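Local structure of extracellular ligand-binding receptor (Sphaerobacter thermophilus, 4ZPJ) at residues F169-A174 with F381-E386; D251-F256 with I279-S284; G389-I394 with I415-D420. The protein probably captures a small solute outside the cell membrane, hands it to a partner ABC transporter for uptake and binds zinc ions. One frame throughout, in Å; residues are numbered along the deposited sequence.

Interaction 1. Residues F169-A174 with F381-E386; sequences FRVSFA and FRFHPE. With ZN (zinc ion), chain I.
Arg-170 NH1 is gripped by two hydrogen bonds, to the carbonyl oxygens of Leu-154 and Ala-152, while NH2 of the same guanidinium reaches Thr-158 OG1. The side chain points away from residues 381-386, and the contact is carried mainly by apolar groups. Its centre is the Phe-383 ring, lodged between two other phenylalanines. Phe-169 turns an edge onto one face, with CD2 over the ring centre and 3.8 Å from Phe-383 CE2; the two planes meet at 59° in an edge-to-face pair with centroids 5.0 Å apart. Phe-381 CE1 lies over the opposite face, so both faces are covered. At the rim, Arg-170 O lies in the ring plane, 3.5 Å from Phe-383 CE1. Val-171 touches both Phe-383 and Phe-381: its CG1, anti to the carbonyl carbon (chi1 -62°), is 3.6 Å from Phe-383 CZ and 3.8 Å from Phe-381 CZ. Helix 336-354 closes over this cluster through Ile-343 and Val-347. Farther along, Glu-386 N donates to His-384 ND1 at 3.2 Å, and both carboxylate oxygens of Glu-386 hold a zinc ion. The aromatic core thus joins the outermost strand 168-170 of the six-stranded sheet to strand 379-383 of the antiparallel sheet, an arrangement consistent with the interlobe region of a two-lobed periplasmic binding protein.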
# COMPACT_ATOMS: atom_id res chain seq x y z
N PHE A 169 -4.27 -8.00 11.53
CA PHE A 169 -3.65 -6.70 11.52
C PHE A 169 -3.30 -6.36 10.10
O PHE A 169 -2.95 -7.25 9.32
CB PHE A 169 -2.34 -6.72 12.34
CG PHE A 169 -2.52 -7.04 13.79
CD1 PHE A 169 -2.69 -8.36 14.22
CD2 PHE A 169 -2.49 -6.06 14.72
CE1 PHE A 169 -2.88 -8.66 15.57
CE2 PHE A 169 -2.63 -6.34 16.10
CZ PHE A 169 -2.82 -7.64 16.52
N ARG A 170 -3.34 -5.08 9.77
CA ARG A 170 -2.92 -4.66 8.45
C ARG A 170 -1.94 -3.54 8.52
O ARG A 170 -2.19 -2.55 9.22
CB ARG A 170 -4.16 -4.26 7.62
CG ARG A 170 -3.81 -3.79 6.24
CD ARG A 170 -4.85 -4.22 5.22
NE ARG A 170 -6.06 -3.49 5.41
CZ ARG A 170 -7.20 -3.72 4.78
NH1 ARG A 170 -7.34 -4.69 3.86
NH2 ARG A 170 -8.24 -2.93 5.05
N VAL A 171 -0.80 -3.67 7.83
CA VAL A 171 0.27 -2.66 7.95
C VAL A 171 0.43 -1.86 6.65
O VAL A 171 1.28 -0.96 6.57
CB VAL A 171 1.63 -3.25 8.31
CG1 VAL A 171 1.60 -3.93 9.67
CG2 VAL A 171 2.10 -4.23 7.25
N SER A 172 -0.33 -2.21 5.62
CA SER A 172 -0.25 -1.47 4.35
C SER A 172 -1.27 -0.28 4.28
O SER A 172 -0.94 0.90 4.53
CB SER A 172 -0.43 -2.46 3.21
OG SER A 172 -1.64 -3.18 3.37
N PHE A 173 -2.51 -0.60 4.00
CA PHE A 173 -3.49 0.45 3.86
C PHE A 173 -4.81 -0.24 3.67
O PHE A 173 -4.84 -1.42 3.29
CB PHE A 173 -3.22 1.35 2.61
CG PHE A 173 -2.84 0.57 1.39
CD1 PHE A 173 -3.82 0.08 0.55
CD2 PHE A 173 -1.52 0.31 1.09
CE1 PHE A 173 -3.50 -0.68 -0.57
CE2 PHE A 173 -1.19 -0.46 -0.03
CZ PHE A 173 -2.18 -0.94 -0.86
N ALA A 174 -5.90 0.44 4.00
CA ALA A 174 -7.16 0.07 3.32
C ALA A 174 -7.17 0.85 2.00
O ALA A 174 -6.73 2.01 1.99
CB ALA A 174 -8.35 0.43 4.18
N PHE A 381 4.30 5.05 13.08
CA PHE A 381 3.42 4.01 12.73
C PHE A 381 2.94 3.40 14.03
O PHE A 381 3.75 3.08 14.97
CB PHE A 381 4.09 2.93 11.88
CG PHE A 381 3.16 1.77 11.54
CD1 PHE A 381 2.93 0.76 12.45
CD2 PHE A 381 2.46 1.75 10.32
CE1 PHE A 381 2.04 -0.29 12.15
CE2 PHE A 381 1.59 0.73 10.01
CZ PHE A 381 1.39 -0.31 10.93
N ARG A 382 1.61 3.20 14.04
CA ARG A 382 0.95 2.39 15.01
C ARG A 382 -0.33 1.82 14.40
O ARG A 382 -0.68 2.13 13.26
CB ARG A 382 0.66 3.20 16.25
CG ARG A 382 -0.25 4.35 16.04
CD ARG A 382 -0.31 5.19 17.31
NE ARG A 382 -0.99 6.45 17.02
CZ ARG A 382 -2.31 6.63 17.09
NH1 ARG A 382 -3.14 5.64 17.48
NH2 ARG A 382 -2.80 7.83 16.77
N PHE A 383 -1.01 0.99 15.18
CA PHE A 383 -2.22 0.30 14.74
C PHE A 383 -3.42 0.99 15.34
O PHE A 383 -3.39 1.35 16.48
CB PHE A 383 -2.24 -1.14 15.24
CG PHE A 383 -1.34 -2.09 14.44
CD1 PHE A 383 -1.58 -2.32 13.09
CD2 PHE A 383 -0.30 -2.80 15.05
CE1 PHE A 383 -0.79 -3.21 12.36
CE2 PHE A 383 0.47 -3.71 14.33
CZ PHE A 383 0.28 -3.86 12.99
N HIS A 384 -4.51 1.10 14.59
CA HIS A 384 -5.74 1.54 15.22
C HIS A 384 -6.19 0.49 16.26
O HIS A 384 -6.20 -0.74 15.98
CB HIS A 384 -6.80 1.75 14.15
CG HIS A 384 -7.91 2.64 14.60
ND1 HIS A 384 -8.98 2.17 15.32
CD2 HIS A 384 -8.06 3.98 14.52
CE1 HIS A 384 -9.76 3.19 15.65
NE2 HIS A 384 -9.21 4.31 15.20
N PRO A 385 -6.57 0.94 17.45
CA PRO A 385 -6.94 -0.04 18.47
C PRO A 385 -8.22 -0.84 18.14
O PRO A 385 -8.45 -1.86 18.74
CB PRO A 385 -7.15 0.81 19.75
CG PRO A 385 -7.21 2.21 19.30
CD PRO A 385 -6.77 2.34 17.88
N GLU A 386 -9.05 -0.34 17.24
CA GLU A 386 -10.29 -1.04 16.89
C GLU A 386 -10.23 -1.72 15.53
O GLU A 386 -10.62 -2.85 15.45
CB GLU A 386 -11.43 -0.08 16.93
CG GLU A 386 -11.70 0.38 18.37
CD GLU A 386 -12.46 1.68 18.42
OE1 GLU A 386 -12.60 2.30 17.36
OE2 GLU A 386 -12.97 2.06 19.49
ZN ZN I . -14.08 3.70 18.66

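Interaction 2. Residues D251-F256 with I279-S284; sequences DAVFAF and IPLIPS
Strands 252-256 and 281-283 are parallel neighbours in a four-stranded sheet and the two strands of a beta-alpha-beta unit whose helix is 261-272. Val-253, Ser-284 and Ile-282 bury the most surface between them. The backbone of Val-253 is bound in both directions: its N-H goes to Pro-280 O, and its oxygen receives Ile-282 N at 2.8 Å, almost straight at 169° and nearly along the C=O axis. With CG1 anti to the backbone N (chi1 180°), the valine directs CG2 to Ile-279 CG2, 3.6 Å away, and crosses Leu-281 obliquely, its CB 4.0 Å from Leu-281 CD1. That leucine methyl also reaches Ala-255 CB, so one branch serves two residues of the same face, which Tyr-270, Phe-266 and Leu-267 of helix 261-272 cover. On the other face Ile-282 turns CG2, anti to its backbone N, toward Phe-254 CD1, the two side chains crossing at about a right angle; the Phe-254 ring is stacked on Phe-212. Ile-282 O takes Ala-255 N, and Ser-284 N then reaches Ala-255 O, so the alternating N-H groups of 282 and 284 face the neighbour while Pro-283, lacking an N-H, sits where the backbone N points to the outer side of this edge strand. The Ser-284 hydroxyl bonds to Asp-179 OD2 and Ala-286 N; at chi1 159° it also places OG in the plane of the Phe-256 ring, at its edge, 3.4 Å from Phe-256 CD2.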
# COMPACT_ATOMS: atom_id res chain seq x y z
N ASP A 251 -12.76 21.25 -12.10
CA ASP A 251 -11.47 21.86 -11.95
C ASP A 251 -10.27 20.88 -12.11
O ASP A 251 -9.18 21.35 -12.39
CB ASP A 251 -11.40 22.57 -10.60
CG ASP A 251 -12.61 23.46 -10.38
OD1 ASP A 251 -12.85 24.31 -11.30
OD2 ASP A 251 -13.31 23.30 -9.31
N ALA A 252 -10.49 19.57 -11.95
CA ALA A 252 -9.37 18.60 -11.86
C ALA A 252 -9.85 17.17 -11.94
O ALA A 252 -11.03 16.93 -11.80
CB ALA A 252 -8.54 18.75 -10.57
N VAL A 253 -8.93 16.24 -12.12
CA VAL A 253 -9.24 14.83 -12.23
C VAL A 253 -8.41 14.06 -11.23
O VAL A 253 -7.29 14.38 -11.08
CB VAL A 253 -8.80 14.30 -13.62
CG1 VAL A 253 -9.13 12.82 -13.76
CG2 VAL A 253 -9.49 15.10 -14.68
N PHE A 254 -8.98 13.06 -10.57
CA PHE A 254 -8.20 12.09 -9.81
C PHE A 254 -8.27 10.76 -10.56
O PHE A 254 -9.35 10.36 -10.96
CB PHE A 254 -8.77 11.91 -8.41
CG PHE A 254 -8.24 10.67 -7.69
CD1 PHE A 254 -7.00 10.68 -7.05
CD2 PHE A 254 -8.96 9.52 -7.65
CE1 PHE A 254 -6.50 9.53 -6.41
CE2 PHE A 254 -8.49 8.38 -7.01
CZ PHE A 254 -7.27 8.38 -6.40
N ALA A 255 -7.13 10.08 -10.75
CA ALA A 255 -7.07 8.78 -11.44
C ALA A 255 -6.23 7.71 -10.70
O ALA A 255 -5.10 7.98 -10.19
CB ALA A 255 -6.52 8.96 -12.81
N PHE A 256 -6.79 6.50 -10.67
CA PHE A 256 -6.13 5.32 -10.10
C PHE A 256 -6.18 4.11 -11.01
O PHE A 256 -7.24 3.76 -11.53
CB PHE A 256 -6.81 4.94 -8.78
CG PHE A 256 -6.44 3.59 -8.29
CD1 PHE A 256 -7.15 2.46 -8.70
CD2 PHE A 256 -5.40 3.44 -7.39
CE1 PHE A 256 -6.81 1.20 -8.23
CE2 PHE A 256 -5.04 2.17 -6.91
CZ PHE A 256 -5.76 1.05 -7.33
N ILE A 279 -5.91 20.24 -18.07
CA ILE A 279 -6.72 19.75 -16.96
C ILE A 279 -5.85 19.16 -15.85
O ILE A 279 -5.21 18.12 -16.04
CB ILE A 279 -7.72 18.71 -17.47
CG1 ILE A 279 -8.71 19.35 -18.42
CG2 ILE A 279 -8.50 18.09 -16.34
CD1 ILE A 279 -9.38 18.33 -19.32
N PRO A 280 -5.80 19.82 -14.68
CA PRO A 280 -4.97 19.28 -13.60
C PRO A 280 -5.34 17.88 -13.23
O PRO A 280 -6.51 17.53 -13.17
CB PRO A 280 -5.24 20.24 -12.42
CG PRO A 280 -5.67 21.54 -13.09
CD PRO A 280 -6.44 21.10 -14.32
N LEU A 281 -4.33 17.08 -12.95
CA LEU A 281 -4.53 15.68 -12.67
C LEU A 281 -3.83 15.34 -11.37
O LEU A 281 -2.67 15.74 -11.18
CB LEU A 281 -3.94 14.87 -13.80
CG LEU A 281 -3.77 13.38 -13.56
CD1 LEU A 281 -5.11 12.72 -13.39
CD2 LEU A 281 -3.02 12.79 -14.72
N ILE A 282 -4.52 14.59 -10.50
CA ILE A 282 -3.93 14.06 -9.30
C ILE A 282 -3.94 12.57 -9.51
O ILE A 282 -5.00 11.92 -9.51
CB ILE A 282 -4.73 14.44 -8.05
CG1 ILE A 282 -4.66 15.94 -7.83
CG2 ILE A 282 -4.23 13.64 -6.86
CD1 ILE A 282 -5.50 16.46 -6.70
N PRO A 283 -2.75 12.01 -9.75
CA PRO A 283 -2.64 10.60 -9.83
C PRO A 283 -2.67 9.99 -8.48
O PRO A 283 -2.29 10.62 -7.49
CB PRO A 283 -1.24 10.35 -10.40
CG PRO A 283 -0.63 11.67 -10.65
CD PRO A 283 -1.45 12.68 -9.89
N SER A 284 -3.09 8.74 -8.44
CA SER A 284 -2.87 7.95 -7.25
C SER A 284 -1.37 7.77 -7.05
O SER A 284 -0.60 7.60 -8.03
CB SER A 284 -3.52 6.58 -7.41
OG SER A 284 -2.95 5.65 -6.52

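Interaction 3. Residues G389-I394 with I415-D420; sequences GPVTTI and IPDFDD. With ZN (zinc ion), chain D; ZN (zinc ion), chain C.
Val-391 and Asp-419 lie side by side and point the same way, with Val-391 CG2 against Asp-419 CB at 3.8 Å, while the other branch, CG1, anti to the backbone N, rests on Asp-417 CA. On the face that carries Thr-392, Ile-394 and Ile-415, the Ile-394 and Phe-418 side chains cross obliquely: Ile-394 CG1 meets Phe-418 CB at 3.9 Å, and the ring runs on toward Pro-181 of helix 180-188. The backbones are antiparallel. Ile-394 and Ile-415 form a regular hydrogen-bonded pair, whereas Phe-418 N gives a 2.8 Å bond to Thr-392 O but the return bond, Thr-392 N to Phe-418 O, is longer at 3.3 Å, its donor standing 51° out of the carbonyl plane. Asp-417 is the extra residue, in a left-handed backbone conformation (phi 54°). Asp-417 N, poorly angled for Thr-392 O, donates instead to a water 3.0 Å away, which also bonds Thr-393 OG1. The Asp-417 carboxylate chelates one zinc ion through both oxygens, OD1 at 2.0 Å. Asp-419 turns OD2 to a second zinc, its CG in the crowded position between backbone N and carbonyl carbon, and OD1 accepts from Leu-421 N and Ser-422 OG. Asp-420 OD2, bonded to Thr-158 OG1, comes within 3.3 Å of Gly-389 CA, a closeness possible because glycine has no side chain. Asp-417 and Phe-418 together facing Thr-392 make this a G1 beta bulge, set in the hairpin of strands 390-401 and 407-418.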
# COMPACT_ATOMS: atom_id res chain seq x y z
N GLY A 389 -5.89 -1.66 11.62
CA GLY A 389 -5.29 -1.20 10.37
C GLY A 389 -4.32 -0.11 10.81
O GLY A 389 -4.14 0.13 12.02
N PRO A 390 -3.65 0.52 9.84
CA PRO A 390 -2.59 1.47 10.13
C PRO A 390 -3.05 2.84 10.49
O PRO A 390 -3.98 3.33 9.90
CB PRO A 390 -1.86 1.58 8.79
CG PRO A 390 -2.21 0.39 8.05
CD PRO A 390 -3.65 0.14 8.42
N VAL A 391 -2.40 3.43 11.48
CA VAL A 391 -2.53 4.82 11.83
C VAL A 391 -1.10 5.36 11.56
O VAL A 391 -0.16 5.06 12.28
CB VAL A 391 -2.90 5.01 13.30
CG1 VAL A 391 -2.93 6.49 13.67
CG2 VAL A 391 -4.26 4.42 13.60
N THR A 392 -0.94 6.12 10.50
CA THR A 392 0.37 6.38 9.94
C THR A 392 0.46 7.74 9.23
O THR A 392 -0.54 8.46 9.05
CB THR A 392 0.69 5.23 8.99
OG1 THR A 392 2.09 5.20 8.74
CG2 THR A 392 -0.19 5.25 7.63
N THR A 393 1.68 8.11 8.83
CA THR A 393 1.93 9.40 8.24
C THR A 393 1.78 9.20 6.72
O THR A 393 2.41 8.33 6.17
CB THR A 393 3.32 9.93 8.67
OG1 THR A 393 3.33 10.20 10.08
CG2 THR A 393 3.73 11.21 7.92
N ILE A 394 0.89 9.95 6.08
CA ILE A 394 0.77 9.90 4.63
C ILE A 394 1.58 11.06 4.04
O ILE A 394 1.52 12.15 4.58
CB ILE A 394 -0.68 10.03 4.19
CG1 ILE A 394 -1.52 8.90 4.80
CG2 ILE A 394 -0.80 10.07 2.66
CD1 ILE A 394 -1.07 7.49 4.39
N ILE A 415 0.79 14.31 6.35
CA ILE A 415 -0.47 14.19 7.14
C ILE A 415 -0.21 13.06 8.14
O ILE A 415 -0.15 11.90 7.76
CB ILE A 415 -1.73 13.87 6.28
CG1 ILE A 415 -1.97 14.92 5.20
CG2 ILE A 415 -2.99 13.87 7.13
CD1 ILE A 415 -1.16 14.73 3.95
N PRO A 416 0.03 13.40 9.40
CA PRO A 416 0.32 12.38 10.46
C PRO A 416 -0.96 11.69 10.94
O PRO A 416 -2.08 12.24 10.80
CB PRO A 416 0.88 13.23 11.62
CG PRO A 416 0.27 14.59 11.42
CD PRO A 416 0.17 14.78 9.92
N ASP A 417 -0.80 10.50 11.48
CA ASP A 417 -1.87 9.85 12.22
C ASP A 417 -3.15 9.74 11.39
O ASP A 417 -4.26 9.91 11.87
CB ASP A 417 -2.12 10.55 13.53
CG ASP A 417 -0.83 10.68 14.38
OD1 ASP A 417 -0.42 9.79 15.11
OD2 ASP A 417 -0.26 11.76 14.39
N PHE A 418 -2.96 9.40 10.14
CA PHE A 418 -4.08 9.18 9.28
C PHE A 418 -4.51 7.70 9.33
O PHE A 418 -3.76 6.80 8.94
CB PHE A 418 -3.73 9.61 7.90
CG PHE A 418 -4.95 9.87 7.04
CD1 PHE A 418 -5.69 11.05 7.21
CD2 PHE A 418 -5.36 8.94 6.13
CE1 PHE A 418 -6.79 11.26 6.42
CE2 PHE A 418 -6.49 9.12 5.36
CZ PHE A 418 -7.19 10.29 5.49
N ASP A 419 -5.71 7.45 9.84
CA ASP A 419 -6.18 6.08 10.02
C ASP A 419 -7.04 5.58 8.87
O ASP A 419 -7.36 6.34 7.94
CB ASP A 419 -6.89 5.90 11.35
CG ASP A 419 -8.13 6.73 11.51
OD1 ASP A 419 -8.96 6.89 10.58
OD2 ASP A 419 -8.29 7.22 12.64
N ASP A 420 -7.43 4.31 8.94
CA ASP A 420 -8.17 3.69 7.85
C ASP A 420 -9.70 3.83 8.01
O ASP A 420 -10.48 3.14 7.38
CB ASP A 420 -7.74 2.21 7.66
CG ASP A 420 -7.98 1.35 8.88
OD1 ASP A 420 -8.19 1.90 9.98
OD2 ASP A 420 -7.91 0.11 8.75
ZN ZN D . 1.41 10.38 15.59
ZN ZN C . -9.76 8.66 13.17
O HOH W 1 1.85 9.30 12.03

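Interactions 1 and 3 form one continuous region, with centres about 8 Å apart. Successive strands join them: Arg-382 O lies 2.8 Å from Val-391 N and His-384 N equally far from Gly-389 O, both probable hydrogen bonds. Thr-158 OG1 links them again, meeting Arg-170 of interaction 1 and Asp-420 of interaction 3. Interaction 2 stands apart, its centre about 27 Å from that of interaction 1 and 22 Å from that of interaction 3, within the separate four-stranded parallel sheet. This division fits a two-lobed binding protein, with interactions 1 and 3 probably near the interlobe junction. The zinc ions at Glu-386, Asp-417 and Asp-419 mark metal sites; no transported solute is bound.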